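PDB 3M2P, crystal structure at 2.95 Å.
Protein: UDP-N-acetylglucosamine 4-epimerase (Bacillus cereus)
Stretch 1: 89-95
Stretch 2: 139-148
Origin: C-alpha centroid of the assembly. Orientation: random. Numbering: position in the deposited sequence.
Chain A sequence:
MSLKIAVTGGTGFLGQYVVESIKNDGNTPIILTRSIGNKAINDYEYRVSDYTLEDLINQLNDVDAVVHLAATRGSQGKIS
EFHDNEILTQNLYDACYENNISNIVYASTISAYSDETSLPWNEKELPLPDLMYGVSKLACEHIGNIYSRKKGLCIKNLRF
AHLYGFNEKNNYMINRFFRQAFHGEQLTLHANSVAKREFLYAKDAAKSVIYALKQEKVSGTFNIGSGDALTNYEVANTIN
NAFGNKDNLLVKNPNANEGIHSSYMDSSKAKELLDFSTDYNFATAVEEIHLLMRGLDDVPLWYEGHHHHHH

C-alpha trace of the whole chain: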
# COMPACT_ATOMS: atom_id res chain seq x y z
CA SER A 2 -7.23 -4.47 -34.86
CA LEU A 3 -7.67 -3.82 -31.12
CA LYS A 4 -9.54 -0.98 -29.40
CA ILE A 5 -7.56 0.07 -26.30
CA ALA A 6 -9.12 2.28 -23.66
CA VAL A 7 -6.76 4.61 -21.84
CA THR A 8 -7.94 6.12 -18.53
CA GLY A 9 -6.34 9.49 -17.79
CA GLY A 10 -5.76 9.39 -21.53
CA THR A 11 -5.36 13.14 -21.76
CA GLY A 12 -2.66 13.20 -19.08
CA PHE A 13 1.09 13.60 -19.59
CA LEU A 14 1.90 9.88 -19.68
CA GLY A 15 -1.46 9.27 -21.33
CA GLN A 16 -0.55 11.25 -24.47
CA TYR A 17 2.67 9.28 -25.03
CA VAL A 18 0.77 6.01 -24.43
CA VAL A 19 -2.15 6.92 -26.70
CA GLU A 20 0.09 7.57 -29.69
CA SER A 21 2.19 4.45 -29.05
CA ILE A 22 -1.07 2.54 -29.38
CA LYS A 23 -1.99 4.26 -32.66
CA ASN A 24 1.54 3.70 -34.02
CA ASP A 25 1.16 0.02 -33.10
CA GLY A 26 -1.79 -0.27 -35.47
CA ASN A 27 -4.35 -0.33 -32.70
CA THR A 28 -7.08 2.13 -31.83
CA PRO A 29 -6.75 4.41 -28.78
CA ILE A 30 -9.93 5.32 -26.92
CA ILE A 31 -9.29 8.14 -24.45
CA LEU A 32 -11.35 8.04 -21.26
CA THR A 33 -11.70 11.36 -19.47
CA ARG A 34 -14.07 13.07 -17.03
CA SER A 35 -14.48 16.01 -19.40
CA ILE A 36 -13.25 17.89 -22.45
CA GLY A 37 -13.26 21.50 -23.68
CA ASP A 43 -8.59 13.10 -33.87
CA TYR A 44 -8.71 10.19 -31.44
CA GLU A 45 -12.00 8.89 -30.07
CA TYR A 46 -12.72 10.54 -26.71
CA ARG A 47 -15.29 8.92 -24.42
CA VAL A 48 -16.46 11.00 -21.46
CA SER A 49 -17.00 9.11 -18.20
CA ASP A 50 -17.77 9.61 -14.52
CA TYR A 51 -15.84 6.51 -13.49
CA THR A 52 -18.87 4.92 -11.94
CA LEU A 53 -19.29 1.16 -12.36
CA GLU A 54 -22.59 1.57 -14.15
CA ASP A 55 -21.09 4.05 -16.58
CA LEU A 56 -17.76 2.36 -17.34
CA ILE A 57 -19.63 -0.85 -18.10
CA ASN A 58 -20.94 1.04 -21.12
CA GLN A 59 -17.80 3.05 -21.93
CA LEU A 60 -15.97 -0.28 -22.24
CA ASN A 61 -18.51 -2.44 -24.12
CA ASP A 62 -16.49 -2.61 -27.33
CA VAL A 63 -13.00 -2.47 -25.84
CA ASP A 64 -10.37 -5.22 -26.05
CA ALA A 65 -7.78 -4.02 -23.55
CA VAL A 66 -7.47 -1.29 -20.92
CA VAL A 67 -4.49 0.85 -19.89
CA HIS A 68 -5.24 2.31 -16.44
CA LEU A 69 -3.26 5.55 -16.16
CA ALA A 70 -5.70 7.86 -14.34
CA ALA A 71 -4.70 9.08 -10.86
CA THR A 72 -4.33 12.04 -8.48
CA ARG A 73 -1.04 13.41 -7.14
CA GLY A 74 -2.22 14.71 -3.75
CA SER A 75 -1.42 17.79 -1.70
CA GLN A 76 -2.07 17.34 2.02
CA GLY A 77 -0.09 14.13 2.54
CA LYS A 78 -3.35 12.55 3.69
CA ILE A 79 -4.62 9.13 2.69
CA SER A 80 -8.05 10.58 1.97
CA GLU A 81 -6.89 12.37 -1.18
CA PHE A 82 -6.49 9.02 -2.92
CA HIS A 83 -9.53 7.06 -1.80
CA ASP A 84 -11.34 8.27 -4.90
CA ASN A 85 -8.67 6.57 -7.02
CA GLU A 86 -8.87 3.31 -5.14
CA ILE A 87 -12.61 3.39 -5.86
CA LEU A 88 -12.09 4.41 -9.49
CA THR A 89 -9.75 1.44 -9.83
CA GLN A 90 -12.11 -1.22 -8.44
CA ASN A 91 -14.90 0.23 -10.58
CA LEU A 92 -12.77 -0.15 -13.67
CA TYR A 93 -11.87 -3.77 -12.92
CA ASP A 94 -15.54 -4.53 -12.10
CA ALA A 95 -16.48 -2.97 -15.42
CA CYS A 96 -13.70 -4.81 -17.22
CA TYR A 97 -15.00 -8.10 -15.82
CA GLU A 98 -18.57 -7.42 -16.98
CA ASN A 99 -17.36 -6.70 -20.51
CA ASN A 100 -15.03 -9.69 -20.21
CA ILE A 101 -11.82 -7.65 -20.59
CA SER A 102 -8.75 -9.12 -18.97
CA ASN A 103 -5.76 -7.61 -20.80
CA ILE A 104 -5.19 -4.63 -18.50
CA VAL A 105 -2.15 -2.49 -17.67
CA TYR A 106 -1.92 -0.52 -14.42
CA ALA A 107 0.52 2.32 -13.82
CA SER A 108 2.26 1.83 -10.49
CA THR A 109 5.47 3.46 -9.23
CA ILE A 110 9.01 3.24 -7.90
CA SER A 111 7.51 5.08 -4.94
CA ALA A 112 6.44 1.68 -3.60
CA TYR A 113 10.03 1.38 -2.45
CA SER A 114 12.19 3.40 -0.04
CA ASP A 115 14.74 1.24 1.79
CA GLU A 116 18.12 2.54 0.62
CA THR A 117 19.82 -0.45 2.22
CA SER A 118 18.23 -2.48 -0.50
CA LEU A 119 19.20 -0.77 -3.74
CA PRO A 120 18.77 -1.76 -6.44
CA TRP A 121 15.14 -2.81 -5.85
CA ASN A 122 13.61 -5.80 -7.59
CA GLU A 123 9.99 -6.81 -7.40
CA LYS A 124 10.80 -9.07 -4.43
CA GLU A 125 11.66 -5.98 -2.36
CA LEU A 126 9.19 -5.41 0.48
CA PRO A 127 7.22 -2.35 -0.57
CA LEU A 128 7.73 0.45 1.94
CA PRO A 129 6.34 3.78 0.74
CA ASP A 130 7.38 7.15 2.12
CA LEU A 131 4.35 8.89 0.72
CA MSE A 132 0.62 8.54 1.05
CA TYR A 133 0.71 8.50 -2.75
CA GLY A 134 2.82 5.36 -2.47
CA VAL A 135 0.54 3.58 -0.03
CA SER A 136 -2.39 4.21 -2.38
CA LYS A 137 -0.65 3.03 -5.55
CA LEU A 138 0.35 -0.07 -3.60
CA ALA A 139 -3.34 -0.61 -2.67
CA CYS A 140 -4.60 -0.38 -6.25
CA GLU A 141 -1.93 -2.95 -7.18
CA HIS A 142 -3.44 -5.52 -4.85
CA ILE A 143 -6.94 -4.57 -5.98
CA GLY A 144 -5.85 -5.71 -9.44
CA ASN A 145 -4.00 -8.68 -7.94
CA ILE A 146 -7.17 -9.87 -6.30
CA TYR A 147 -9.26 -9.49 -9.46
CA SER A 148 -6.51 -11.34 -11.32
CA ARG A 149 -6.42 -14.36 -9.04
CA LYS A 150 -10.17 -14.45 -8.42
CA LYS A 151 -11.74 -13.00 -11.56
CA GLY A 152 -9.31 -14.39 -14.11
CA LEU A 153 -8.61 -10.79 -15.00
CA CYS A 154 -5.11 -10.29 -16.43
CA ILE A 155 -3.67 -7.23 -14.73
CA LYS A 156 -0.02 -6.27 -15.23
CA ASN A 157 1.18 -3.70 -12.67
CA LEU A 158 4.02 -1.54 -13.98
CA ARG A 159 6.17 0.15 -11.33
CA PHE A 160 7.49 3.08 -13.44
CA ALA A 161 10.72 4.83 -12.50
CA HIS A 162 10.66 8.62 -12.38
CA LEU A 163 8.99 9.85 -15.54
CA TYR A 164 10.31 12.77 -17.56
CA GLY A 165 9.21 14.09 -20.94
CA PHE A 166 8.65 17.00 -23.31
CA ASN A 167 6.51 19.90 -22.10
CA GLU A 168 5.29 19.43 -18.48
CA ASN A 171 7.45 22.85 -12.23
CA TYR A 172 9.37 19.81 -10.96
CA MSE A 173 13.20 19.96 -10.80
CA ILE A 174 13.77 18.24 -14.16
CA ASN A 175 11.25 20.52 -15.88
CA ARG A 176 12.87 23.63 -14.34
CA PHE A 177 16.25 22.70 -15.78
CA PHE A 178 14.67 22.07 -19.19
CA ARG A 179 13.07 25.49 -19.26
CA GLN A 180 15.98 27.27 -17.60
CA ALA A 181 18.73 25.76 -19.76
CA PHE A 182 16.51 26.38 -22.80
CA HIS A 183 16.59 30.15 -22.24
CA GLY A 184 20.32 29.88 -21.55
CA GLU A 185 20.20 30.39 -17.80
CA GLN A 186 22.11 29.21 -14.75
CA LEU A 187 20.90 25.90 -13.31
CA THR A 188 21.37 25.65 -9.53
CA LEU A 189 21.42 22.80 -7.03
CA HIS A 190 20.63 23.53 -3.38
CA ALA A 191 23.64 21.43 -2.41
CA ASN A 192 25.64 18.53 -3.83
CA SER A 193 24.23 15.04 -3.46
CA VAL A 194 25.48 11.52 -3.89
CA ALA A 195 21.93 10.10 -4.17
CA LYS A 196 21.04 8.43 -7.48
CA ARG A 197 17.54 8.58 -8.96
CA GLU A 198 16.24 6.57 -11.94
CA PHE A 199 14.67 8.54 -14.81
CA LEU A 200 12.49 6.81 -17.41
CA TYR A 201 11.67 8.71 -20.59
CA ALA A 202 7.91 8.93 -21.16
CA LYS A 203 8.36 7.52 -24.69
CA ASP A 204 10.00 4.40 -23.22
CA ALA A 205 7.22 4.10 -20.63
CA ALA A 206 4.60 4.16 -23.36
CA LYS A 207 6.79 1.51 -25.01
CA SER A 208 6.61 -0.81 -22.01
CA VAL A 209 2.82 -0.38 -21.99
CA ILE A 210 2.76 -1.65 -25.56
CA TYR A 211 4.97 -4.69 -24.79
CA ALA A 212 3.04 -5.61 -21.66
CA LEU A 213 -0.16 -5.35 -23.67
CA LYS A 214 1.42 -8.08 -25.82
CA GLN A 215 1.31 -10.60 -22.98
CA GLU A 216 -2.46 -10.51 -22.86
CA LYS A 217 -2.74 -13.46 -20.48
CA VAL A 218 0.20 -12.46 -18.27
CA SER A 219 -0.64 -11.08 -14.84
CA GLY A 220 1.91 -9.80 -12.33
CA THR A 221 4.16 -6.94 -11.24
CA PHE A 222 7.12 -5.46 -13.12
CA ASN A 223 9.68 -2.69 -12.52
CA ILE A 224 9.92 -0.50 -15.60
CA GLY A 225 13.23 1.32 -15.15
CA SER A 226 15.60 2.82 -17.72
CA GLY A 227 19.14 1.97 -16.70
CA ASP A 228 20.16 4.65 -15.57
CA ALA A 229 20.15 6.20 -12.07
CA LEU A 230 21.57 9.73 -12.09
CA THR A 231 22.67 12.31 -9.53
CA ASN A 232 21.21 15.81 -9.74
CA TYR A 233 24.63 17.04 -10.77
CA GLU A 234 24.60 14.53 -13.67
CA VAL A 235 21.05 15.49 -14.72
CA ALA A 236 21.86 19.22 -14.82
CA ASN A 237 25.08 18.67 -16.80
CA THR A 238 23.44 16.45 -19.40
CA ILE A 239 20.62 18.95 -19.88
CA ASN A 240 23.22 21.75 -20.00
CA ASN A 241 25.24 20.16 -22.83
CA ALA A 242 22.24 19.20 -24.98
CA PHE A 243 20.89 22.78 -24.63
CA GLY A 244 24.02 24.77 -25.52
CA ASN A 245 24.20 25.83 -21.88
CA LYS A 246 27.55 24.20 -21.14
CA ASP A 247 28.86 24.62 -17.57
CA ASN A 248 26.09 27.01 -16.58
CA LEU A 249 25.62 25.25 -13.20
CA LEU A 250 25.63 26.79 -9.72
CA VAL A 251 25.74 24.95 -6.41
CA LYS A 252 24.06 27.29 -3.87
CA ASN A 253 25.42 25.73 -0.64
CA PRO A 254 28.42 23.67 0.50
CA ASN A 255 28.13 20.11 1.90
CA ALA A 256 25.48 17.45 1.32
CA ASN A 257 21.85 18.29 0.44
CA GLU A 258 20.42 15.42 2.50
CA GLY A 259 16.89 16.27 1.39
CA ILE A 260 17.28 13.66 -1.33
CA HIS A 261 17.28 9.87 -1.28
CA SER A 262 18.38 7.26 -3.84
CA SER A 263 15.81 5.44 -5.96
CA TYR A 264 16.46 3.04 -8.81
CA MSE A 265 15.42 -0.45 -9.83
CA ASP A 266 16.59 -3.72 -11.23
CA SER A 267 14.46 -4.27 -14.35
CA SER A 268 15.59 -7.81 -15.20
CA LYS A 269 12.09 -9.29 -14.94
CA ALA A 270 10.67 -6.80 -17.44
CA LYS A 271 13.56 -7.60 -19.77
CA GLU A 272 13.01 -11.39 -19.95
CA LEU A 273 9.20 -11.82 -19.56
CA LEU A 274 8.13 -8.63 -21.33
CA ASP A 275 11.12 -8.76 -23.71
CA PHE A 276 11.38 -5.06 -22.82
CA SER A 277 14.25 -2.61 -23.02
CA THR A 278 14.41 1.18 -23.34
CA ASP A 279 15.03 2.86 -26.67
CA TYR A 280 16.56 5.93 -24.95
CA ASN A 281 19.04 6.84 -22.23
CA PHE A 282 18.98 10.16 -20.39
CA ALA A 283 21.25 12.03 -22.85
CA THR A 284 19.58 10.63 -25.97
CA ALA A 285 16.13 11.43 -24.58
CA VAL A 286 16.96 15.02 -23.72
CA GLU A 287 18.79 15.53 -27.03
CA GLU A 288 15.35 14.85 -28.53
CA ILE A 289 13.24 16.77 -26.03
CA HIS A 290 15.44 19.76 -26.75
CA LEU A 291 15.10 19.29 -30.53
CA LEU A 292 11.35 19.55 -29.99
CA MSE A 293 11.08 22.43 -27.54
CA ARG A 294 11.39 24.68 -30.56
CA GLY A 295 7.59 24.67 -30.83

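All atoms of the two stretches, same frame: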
# COMPACT_ATOMS: atom_id res chain seq x y z
N THR A 89 -10.45 2.63 -9.40
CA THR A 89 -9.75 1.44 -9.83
C THR A 89 -10.65 0.22 -9.77
O THR A 89 -10.91 -0.40 -10.80
CB THR A 89 -8.45 1.25 -9.02
OG1 THR A 89 -7.45 2.14 -9.53
CG2 THR A 89 -7.92 -0.17 -9.11
N GLN A 90 -11.16 -0.11 -8.58
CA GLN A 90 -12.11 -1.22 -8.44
C GLN A 90 -13.31 -1.14 -9.37
O GLN A 90 -13.79 -2.16 -9.84
CB GLN A 90 -12.61 -1.37 -7.00
CG GLN A 90 -13.46 -2.62 -6.81
CD GLN A 90 -13.71 -2.95 -5.35
OE1 GLN A 90 -13.86 -2.06 -4.52
NE2 GLN A 90 -13.76 -4.23 -5.04
N ASN A 91 -13.80 0.06 -9.64
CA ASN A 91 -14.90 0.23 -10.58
C ASN A 91 -14.49 -0.29 -11.93
O ASN A 91 -15.19 -1.09 -12.56
CB ASN A 91 -15.29 1.70 -10.74
CG ASN A 91 -16.11 2.22 -9.59
OD1 ASN A 91 -16.24 3.42 -9.42
ND2 ASN A 91 -16.67 1.31 -8.79
N LEU A 92 -13.34 0.20 -12.38
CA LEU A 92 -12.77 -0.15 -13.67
C LEU A 92 -12.62 -1.66 -13.83
O LEU A 92 -13.01 -2.22 -14.85
CB LEU A 92 -11.42 0.54 -13.84
CG LEU A 92 -10.81 0.47 -15.23
CD1 LEU A 92 -11.62 1.33 -16.19
CD2 LEU A 92 -9.37 0.91 -15.14
N TYR A 93 -12.05 -2.33 -12.82
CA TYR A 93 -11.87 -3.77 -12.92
C TYR A 93 -13.21 -4.51 -12.90
O TYR A 93 -13.38 -5.50 -13.62
CB TYR A 93 -10.90 -4.29 -11.85
CG TYR A 93 -9.52 -3.67 -11.93
CD1 TYR A 93 -9.11 -2.97 -13.06
CD2 TYR A 93 -8.61 -3.80 -10.88
CE1 TYR A 93 -7.84 -2.39 -13.13
CE2 TYR A 93 -7.36 -3.23 -10.95
CZ TYR A 93 -6.98 -2.53 -12.07
OH TYR A 93 -5.72 -1.97 -12.13
N ASP A 94 -14.16 -4.01 -12.10
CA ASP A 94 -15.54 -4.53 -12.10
C ASP A 94 -16.14 -4.42 -13.50
O ASP A 94 -16.80 -5.34 -13.99
CB ASP A 94 -16.42 -3.73 -11.13
CG ASP A 94 -16.44 -4.31 -9.73
OD1 ASP A 94 -15.94 -5.43 -9.52
OD2 ASP A 94 -16.98 -3.64 -8.82
N ALA A 95 -15.92 -3.27 -14.12
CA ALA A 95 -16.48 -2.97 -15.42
C ALA A 95 -15.80 -3.84 -16.47
O ALA A 95 -16.44 -4.36 -17.38
CB ALA A 95 -16.26 -1.49 -15.74
N ALA A 139 -2.02 -0.04 -2.95
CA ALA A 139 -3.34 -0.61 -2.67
C ALA A 139 -4.06 -1.00 -3.95
O ALA A 139 -4.67 -2.07 -4.04
CB ALA A 139 -4.17 0.37 -1.87
N CYS A 140 -3.98 -0.12 -4.96
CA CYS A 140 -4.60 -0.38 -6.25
C CYS A 140 -3.94 -1.57 -6.95
O CYS A 140 -4.59 -2.27 -7.74
CB CYS A 140 -4.51 0.87 -7.14
SG CYS A 140 -5.45 2.29 -6.54
N GLU A 141 -2.66 -1.79 -6.68
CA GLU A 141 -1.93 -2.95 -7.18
C GLU A 141 -2.54 -4.25 -6.71
O GLU A 141 -2.75 -5.16 -7.50
CB GLU A 141 -0.49 -2.91 -6.70
CG GLU A 141 0.45 -2.12 -7.56
CD GLU A 141 1.88 -2.40 -7.17
OE1 GLU A 141 2.07 -3.44 -6.49
OE2 GLU A 141 2.79 -1.61 -7.52
N HIS A 142 -2.81 -4.34 -5.42
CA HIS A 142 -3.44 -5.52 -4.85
C HIS A 142 -4.93 -5.64 -5.20
O HIS A 142 -5.47 -6.75 -5.28
CB HIS A 142 -3.19 -5.58 -3.36
CG HIS A 142 -1.77 -5.87 -3.02
ND1 HIS A 142 -1.23 -7.14 -3.11
CD2 HIS A 142 -0.75 -5.06 -2.64
CE1 HIS A 142 0.04 -7.10 -2.78
NE2 HIS A 142 0.36 -5.85 -2.49
N ILE A 143 -5.60 -4.51 -5.43
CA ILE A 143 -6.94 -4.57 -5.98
C ILE A 143 -6.91 -5.37 -7.29
O ILE A 143 -7.68 -6.32 -7.47
CB ILE A 143 -7.55 -3.17 -6.20
CG1 ILE A 143 -7.81 -2.50 -4.84
CG2 ILE A 143 -8.82 -3.26 -7.04
CD1 ILE A 143 -8.45 -1.13 -4.92
N GLY A 144 -6.02 -4.98 -8.19
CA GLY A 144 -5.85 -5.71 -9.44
C GLY A 144 -5.44 -7.14 -9.19
O GLY A 144 -5.98 -8.05 -9.82
N ASN A 145 -4.48 -7.35 -8.29
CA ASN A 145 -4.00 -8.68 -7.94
C ASN A 145 -5.16 -9.58 -7.59
O ASN A 145 -5.27 -10.70 -8.08
CB ASN A 145 -3.07 -8.63 -6.74
CG ASN A 145 -1.73 -8.00 -7.05
OD1 ASN A 145 -0.94 -7.73 -6.15
ND2 ASN A 145 -1.48 -7.76 -8.33
N ILE A 146 -6.03 -9.08 -6.73
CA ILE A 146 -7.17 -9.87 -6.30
C ILE A 146 -8.11 -10.21 -7.47
O ILE A 146 -8.50 -11.37 -7.64
CB ILE A 146 -7.89 -9.21 -5.12
CG1 ILE A 146 -7.11 -9.51 -3.84
CG2 ILE A 146 -9.31 -9.72 -5.02
CD1 ILE A 146 -7.23 -8.46 -2.78
N TYR A 147 -8.46 -9.22 -8.28
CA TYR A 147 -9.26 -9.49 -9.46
C TYR A 147 -8.57 -10.45 -10.42
O TYR A 147 -9.23 -11.16 -11.17
CB TYR A 147 -9.60 -8.19 -10.19
CG TYR A 147 -10.79 -7.49 -9.62
CD1 TYR A 147 -10.78 -7.05 -8.32
CD2 TYR A 147 -11.94 -7.31 -10.37
CE1 TYR A 147 -11.87 -6.43 -7.77
CE2 TYR A 147 -13.04 -6.68 -9.83
CZ TYR A 147 -12.99 -6.24 -8.53
OH TYR A 147 -14.08 -5.60 -7.97
N SER A 148 -7.25 -10.48 -10.39
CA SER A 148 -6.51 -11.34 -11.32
C SER A 148 -6.57 -12.79 -10.88
O SER A 148 -6.80 -13.68 -11.70
CB SER A 148 -5.06 -10.87 -11.47
OG SER A 148 -4.98 -9.78 -12.38

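Residues 89-95 and 139-148 each lie within a longer helix. The two helices run in nearly the same direction, with 20° between their N-to-C axes. The axes come within 10.0 Å of each other. Thr89 lies beside Cys140, Gln90 beside Ile143, and Tyr93 beside Tyr147. Together the two stretches bury 388 Å². Tyr147 and Tyr93 are covered most, followed by Thr89 and Ile143.

Tyr147 loses 97 Å² to the other helix. Its CA-to-CB bond points toward that helix, and its side chain reaches three residues there. The CB of Tyr93 sits over one face of the Tyr147 ring, 3.9 Å from the centroid. This is a CH-pi contact, 27° off the ring normal. The closest atoms of this pair are Tyr93 CB and Tyr147 CD2, at 3.5 Å.

The hydroxyl of Tyr147 serves as both donor and acceptor. Tyr147 OH donates to Asp94 OD1 at 2.4 Å, which is very short for a hydrogen bond. At 2.95 Å resolution the exact length should be read with caution. Gln90 NE2 donates to Tyr147 OH at 3.3 Å, with an angle of 147° at the hydrogen. Both partners approach at the edge of the ring, near its plane. Gln90 and Asp94 are one helical turn apart, and the backbone bond from Asp94 N to Gln90 O, 2.9 Å, links them. Their side chains can therefore meet the same hydroxyl. Neither CA-to-CB bond points straight at the second helix, but the end of the Asp94 side chain comes nearer.

The second helix covers 76 Å² of Tyr93, whose CA-to-CB bond also points toward it. The Tyr93 ring lies against the second helix where Gly144 has no side chain. Tyr93 CE2 is 3.3 Å from Gly144 CA. A CB placed ideally on Gly144 would lie 3.2 Å from Tyr93 CE2, a tight fit. The absence of a side chain thus lets the ring sit close to the backbone. Tyr93 CD2 also touches Ile143 CG2 at 3.9 Å, an apolar contact.

The CA-to-CB bond of Ile143 points toward the first helix, and its CG2 methyl touches Thr89, Gln90 and Tyr93. Ile143 CG2 packs against Thr89 CG2 at 3.8 Å and lies 4.2 Å from Gln90 CB. Such contacts exclude water without requiring directional bonds. Thr89 also approaches Cys140, with Thr89 OG1 3.6 Å from Cys140 SG.

The contact thus combines apolar packing around Ile143 and Tyr93 with a polar cluster at the Tyr147 hydroxyl.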